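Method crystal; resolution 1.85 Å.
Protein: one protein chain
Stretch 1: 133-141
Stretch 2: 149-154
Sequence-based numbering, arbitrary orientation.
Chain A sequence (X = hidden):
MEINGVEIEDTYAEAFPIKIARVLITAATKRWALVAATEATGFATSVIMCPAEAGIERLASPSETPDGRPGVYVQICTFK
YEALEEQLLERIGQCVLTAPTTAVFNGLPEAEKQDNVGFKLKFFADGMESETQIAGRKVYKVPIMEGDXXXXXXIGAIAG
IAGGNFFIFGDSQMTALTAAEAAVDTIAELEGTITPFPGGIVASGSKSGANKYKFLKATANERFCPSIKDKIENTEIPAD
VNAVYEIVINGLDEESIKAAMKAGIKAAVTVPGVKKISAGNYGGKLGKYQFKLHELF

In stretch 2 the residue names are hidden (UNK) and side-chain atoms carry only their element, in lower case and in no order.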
ATOM      1  N   GLN A 133       8.596  30.659 -13.437  1.00 32.23           N
ATOM      2  CA  GLN A 133       7.196  30.621 -13.825  1.00 37.72           C
ATOM      3  C   GLN A 133       6.817  29.241 -14.354  1.00 40.26           C
ATOM      4  O   GLN A 133       7.303  28.816 -15.408  1.00 40.55           O
ATOM      5  CB  GLN A 133       6.932  31.675 -14.897  1.00 42.09           C
ATOM      6  CG  GLN A 133       5.523  31.680 -15.426  1.00 49.52           C
ATOM      7  CD  GLN A 133       4.992  33.080 -15.597  1.00 60.42           C
ATOM      8  OE1 GLN A 133       5.069  33.900 -14.676  1.00 60.26           O
ATOM      9  NE2 GLN A 133       4.457  33.372 -16.780  1.00 51.36           N
ATOM     10  N   ILE A 134       5.937  28.554 -13.627  1.00 38.92           N
ATOM     11  CA  ILE A 134       5.405  27.266 -14.074  1.00 36.06           C
ATOM     12  C   ILE A 134       3.918  27.366 -14.454  1.00 36.57           C
ATOM     13  O   ILE A 134       3.060  27.686 -13.620  1.00 33.42           O
ATOM     14  CB  ILE A 134       5.630  26.163 -12.989  1.00 36.99           C
ATOM     15  CG1 ILE A 134       7.121  25.836 -12.884  1.00 38.39           C
ATOM     16  CG2 ILE A 134       4.896  24.877 -13.356  1.00 36.38           C
ATOM     17  CD1 ILE A 134       7.716  26.116 -11.540  1.00 44.81           C
ATOM     18  N   ALA A 135       3.636  27.138 -15.736  1.00 30.35           N
ATOM     19  CA  ALA A 135       2.280  27.203 -16.265  1.00 43.05           C
ATOM     20  C   ALA A 135       1.599  28.506 -15.842  1.00 43.27           C
ATOM     21  O   ALA A 135       0.563  28.492 -15.183  1.00 39.58           O
ATOM     22  CB  ALA A 135       1.477  25.990 -15.789  1.00 45.30           C
ATOM     23  N   GLY A 136       2.264  29.629 -16.117  1.00 46.60           N
ATOM     24  CA  GLY A 136       1.696  30.933 -15.810  1.00 40.89           C
ATOM     25  C   GLY A 136       1.750  31.311 -14.338  1.00 40.29           C
ATOM     26  O   GLY A 136       1.575  32.476 -13.984  1.00 49.93           O
ATOM     27  N   ARG A 137       2.019  30.324 -13.490  1.00 34.89           N
ATOM     28  CA  ARG A 137       2.060  30.510 -12.028  1.00 29.87           C
ATOM     29  C   ARG A 137       3.442  31.000 -11.579  1.00 35.35           C
ATOM     30  O   ARG A 137       4.477  30.547 -12.090  1.00 36.72           O
ATOM     31  CB  ARG A 137       1.775  29.187 -11.317  1.00 37.38           C
ATOM     32  CG  ARG A 137       0.333  28.705 -11.489  1.00 41.52           C
ATOM     33  CD  ARG A 137       0.012  27.485 -10.622  1.00 34.37           C
ATOM     34  NE  ARG A 137      -1.236  26.812 -11.010  1.00 31.45           N
ATOM     35  CZ  ARG A 137      -2.170  26.412 -10.137  1.00 32.99           C
ATOM     36  NH1 ARG A 137      -2.015  26.610  -8.822  1.00 34.41           N
ATOM     37  NH2 ARG A 137      -3.308  25.797 -10.488  1.00 44.35           N
ATOM     38  N   LYS A 138       3.431  31.948 -10.647  1.00 37.65           N
ATOM     39  CA  LYS A 138       4.643  32.505 -10.061  1.00 34.05           C
ATOM     40  C   LYS A 138       5.179  31.591  -8.962  1.00 30.68           C
ATOM     41  O   LYS A 138       4.556  31.433  -7.904  1.00 30.56           O
ATOM     42  CB  LYS A 138       4.357  33.895  -9.487  1.00 38.17           C
ATOM     43  CG  LYS A 138       5.570  34.579  -8.873  1.00 44.10           C
ATOM     44  CD  LYS A 138       5.260  36.022  -8.506  1.00 47.67           C
ATOM     45  CE  LYS A 138       6.370  36.629  -7.670  1.00 53.71           C
ATOM     46  NZ  LYS A 138       6.062  38.044  -7.302  1.00 61.46           N
ATOM     47  N   VAL A 139       6.397  31.093  -9.177  1.00 31.97           N
ATOM     48  CA  VAL A 139       6.989  30.062  -8.327  1.00 29.09           C
ATOM     49  C   VAL A 139       8.387  30.452  -7.835  1.00 26.69           C
ATOM     50  O   VAL A 139       9.194  31.013  -8.577  1.00 35.43           O
ATOM     51  CB  VAL A 139       7.072  28.709  -9.080  1.00 28.73           C
ATOM     52  CG1 VAL A 139       7.760  27.665  -8.214  1.00 35.44           C
ATOM     53  CG2 VAL A 139       5.686  28.254  -9.485  1.00 31.55           C
ATOM     54  N   TYR A 140       8.687  30.087  -6.600  1.00 24.43           N
ATOM     55  CA  TYR A 140      10.000  30.339  -5.995  1.00 25.24           C
ATOM     56  C   TYR A 140      10.802  29.045  -5.961  1.00 34.27           C
ATOM     57  O   TYR A 140      10.273  27.977  -5.619  1.00 29.59           O
ATOM     58  CB  TYR A 140       9.844  30.866  -4.570  1.00 28.10           C
ATOM     59  CG  TYR A 140       9.328  32.295  -4.549  1.00 33.47           C
ATOM     60  CD1 TYR A 140      10.195  33.352  -4.843  1.00 38.63           C
ATOM     61  CD2 TYR A 140       7.989  32.540  -4.244  1.00 36.71           C
ATOM     62  CE1 TYR A 140       9.711  34.664  -4.854  1.00 39.33           C
ATOM     63  CE2 TYR A 140       7.502  33.850  -4.261  1.00 45.03           C
ATOM     64  CZ  TYR A 140       8.363  34.912  -4.570  1.00 43.86           C
ATOM     65  OH  TYR A 140       7.885  36.183  -4.599  1.00 45.08           O
ATOM     66  N   LYS A 141      12.048  29.136  -6.422  1.00 28.43           N
ATOM     67  CA  LYS A 141      13.000  28.029  -6.362  1.00 31.23           C
ATOM     68  C   LYS A 141      13.834  28.149  -5.093  1.00 26.10           C
ATOM     69  O   LYS A 141      14.511  29.154  -4.883  1.00 28.55           O
ATOM     70  CB  LYS A 141      13.927  28.070  -7.581  1.00 29.83           C
ATOM     71  CG  LYS A 141      13.563  27.122  -8.692  1.00 42.63           C
ATOM     72  CD  LYS A 141      14.768  26.870  -9.591  1.00 43.58           C
ATOM     73  CE  LYS A 141      14.439  27.145 -11.048  1.00 53.64           C
ATOM     74  NZ  LYS A 141      15.671  27.107 -11.885  1.00 58.06           N
ATOM     75  N   UNK A 149      13.516  22.900  -4.614  1.00 24.35           N
ATOM     76  CA  UNK A 149      12.129  22.834  -4.162  1.00 23.51           C
ATOM     77  C   UNK A 149      11.337  23.993  -4.779  1.00 27.65           C
ATOM     78  O   UNK A 149      11.761  25.144  -4.719  1.00 28.13           O
ATOM     79  c   UNK A 149       8.998  24.186  -0.776  1.00 24.22           C
ATOM     80  c   UNK A 149      12.068  22.894  -2.633  1.00 28.84           C
ATOM     81  c   UNK A 149      10.287  24.095  -1.312  1.00 35.32           C
ATOM     82  c   UNK A 149       8.455  22.059  -1.774  1.00 24.92           C
ATOM     83  c   UNK A 149       9.741  21.980  -2.301  1.00 26.70           C
ATOM     84  c   UNK A 149      10.670  22.993  -2.077  1.00 30.28           C
ATOM     85  c   UNK A 149       8.081  23.164  -1.009  1.00 32.51           C
ATOM     86  N   UNK A 150      10.237  23.667  -5.448  1.00 22.73           N
ATOM     87  CA  UNK A 150       9.395  24.673  -6.081  1.00 26.23           C
ATOM     88  C   UNK A 150       8.146  24.938  -5.240  1.00 27.97           C
ATOM     89  O   UNK A 150       7.495  24.005  -4.774  1.00 19.61           O
ATOM     90  c   UNK A 150       9.683  23.596  -9.799  1.00 25.42           C
ATOM     91  c   UNK A 150       9.961  24.539  -8.648  1.00 32.41           C
ATOM     92  c   UNK A 150       9.001  24.220  -7.490  1.00 27.34           C
ATOM     93  c   UNK A 150      11.406  24.432  -8.218  1.00 33.24           C
ATOM     94  N   UNK A 151       7.873  26.214  -4.974  1.00 24.27           N
ATOM     95  CA  UNK A 151       6.700  26.611  -4.196  1.00 22.67           C
ATOM     96  C   UNK A 151       6.047  27.856  -4.796  1.00 32.13           C
ATOM     97  O   UNK A 151       6.656  28.924  -4.840  1.00 30.53           O
ATOM     98  c   UNK A 151       7.096  26.875  -2.733  1.00 17.49           C
ATOM     99  N   UNK A 152       4.803  27.719  -5.246  1.00 29.77           N
ATOM    100  CA  UNK A 152       4.035  28.867  -5.730  1.00 29.53           C
ATOM    101  C   UNK A 152       3.971  29.961  -4.660  1.00 22.86           C
ATOM    102  O   UNK A 152       4.032  29.674  -3.459  1.00 26.30           O
ATOM    103  c   UNK A 152       1.768  29.540  -6.717  1.00 34.97           C
ATOM    104  c   UNK A 152       0.612  29.008  -7.547  1.00 39.94           C
ATOM    105  o   UNK A 152       0.503  27.774  -7.707  1.00 32.70           O
ATOM    106  c   UNK A 152       2.620  28.433  -6.111  1.00 31.74           C
ATOM    107  o   UNK A 152      -0.184  29.827  -8.055  1.00 36.58           O
ATOM    108  N   UNK A 153       3.881  31.214  -5.097  1.00 30.60           N
ATOM    109  CA  UNK A 153       3.950  32.339  -4.173  1.00 29.75           C
ATOM    110  C   UNK A 153       2.895  32.253  -3.070  1.00 27.99           C
ATOM    111  O   UNK A 153       3.207  32.381  -1.881  1.00 25.96           O
ATOM    112  c   UNK A 153       3.789  33.653  -4.930  1.00 38.97           C
ATOM    113  c   UNK A 153       3.646  36.170  -4.771  1.00 51.80           C
ATOM    114  o   UNK A 153       2.753  36.266  -5.644  1.00 54.69           O
ATOM    115  c   UNK A 153       3.784  34.872  -4.014  1.00 49.35           C
ATOM    116  o   UNK A 153       4.445  37.091  -4.492  1.00 59.99           O
ATOM    117  N   UNK A 154       1.664  31.965  -3.477  1.00 30.30           N
ATOM    118  CA  UNK A 154       0.513  32.046  -2.586  1.00 29.62           C
ATOM    119  C   UNK A 154      -0.202  30.710  -2.431  1.00 30.42           C
ATOM    120  O   UNK A 154      -0.201  29.879  -3.338  1.00 35.10           O
ATOM    121  o   UNK A 154       0.488  34.807  -1.766  1.00 32.48           O
ATOM    122  c   UNK A 154      -0.491  33.079  -3.116  1.00 34.29           C
ATOM    123  n   UNK A 154      -0.382  35.407  -3.751  1.00 35.69           N
ATOM    124  c   UNK A 154      -0.075  34.508  -2.824  1.00 29.40           C
TER
HETATM  125  O   HOH W   1       1.132  32.476  -9.151  1.00 38.02           O

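Position 149 carries seven side-chain carbons, one leading to a closed ring of six, with no heteroatom. The ring stays clear of stretch 1; the backbone makes the contact, its O lying 3.5 Å from K141 CA in a CA-H...O contact. A six-carbon ring without a hydroxyl is phenylalanine, F149, and its apolar ring suits a buried site.

Position 150 has four carbons, forked at the second. One terminal carbon lies 3.6 Å from I134 CD1, the other 3.5 Å from K141 CG, and CB is 3.7 Å from V139 CG1. A fork one atom beyond CB identifies leucine, L150. Its two methyls let one residue reach both I134, whose contact is through CD2, and the aliphatic part of K141, met by CD1.

Position 151 ends at CB, a single carbon, so it is alanine, A151. CB points to the same face of the sheet as Y140, and the small apolar group fits a buried place. The backbone holds the register: Y140 N donates to A151 O at 2.9 Å, and A151 N donates to Y140 O at 3.0 Å.

Position 152 shows three carbons, the third bearing two oxygens. One oxygen accepts from R137 NH1 at 3.0 Å with a nearly straight hydrogen bond, near the guanidinium plane at its edge. The other accepts from a water, which in turn accepts from K138 N. A carboxylate on the third carbon means glutamate, E152. Its charge matches R137, and the length of the chain carries OE1 into a salt bridge while OE2 takes the water.

Position 153 repeats the pattern: three carbons, two oxygens on the last. Its backbone N donates to K138 O at 2.9 Å, and one of its side-chain oxygens lies 3.4 Å from K138 NZ. This too is glutamate, E153; its extended, negatively charged chain suits the salt bridge that OE2 makes with K138, in which the hydrogen bond is weak.

Position 154 has two carbons, the second carrying one oxygen and one nitrogen, hence a short amide: asparagine, N154. Its side chain stays out of reach of stretch 1, so the contact ends before it.

The two strands run antiparallel. Y140 and A151 form the hydrogen-bonded pair, flanked by the non-hydrogen-bonded pairs V139 with E152 and K141 with L150. Side chains of these flanking pairs share one face, where apolar packing around L150 gives way to the R137 salt bridge; K138 and E153 add a second charge pair. Backbone bonds fix the register, while packing and opposite charges reinforce it, together burying 543 Å².

Stretch 2, residues 149-154: FLAEEN
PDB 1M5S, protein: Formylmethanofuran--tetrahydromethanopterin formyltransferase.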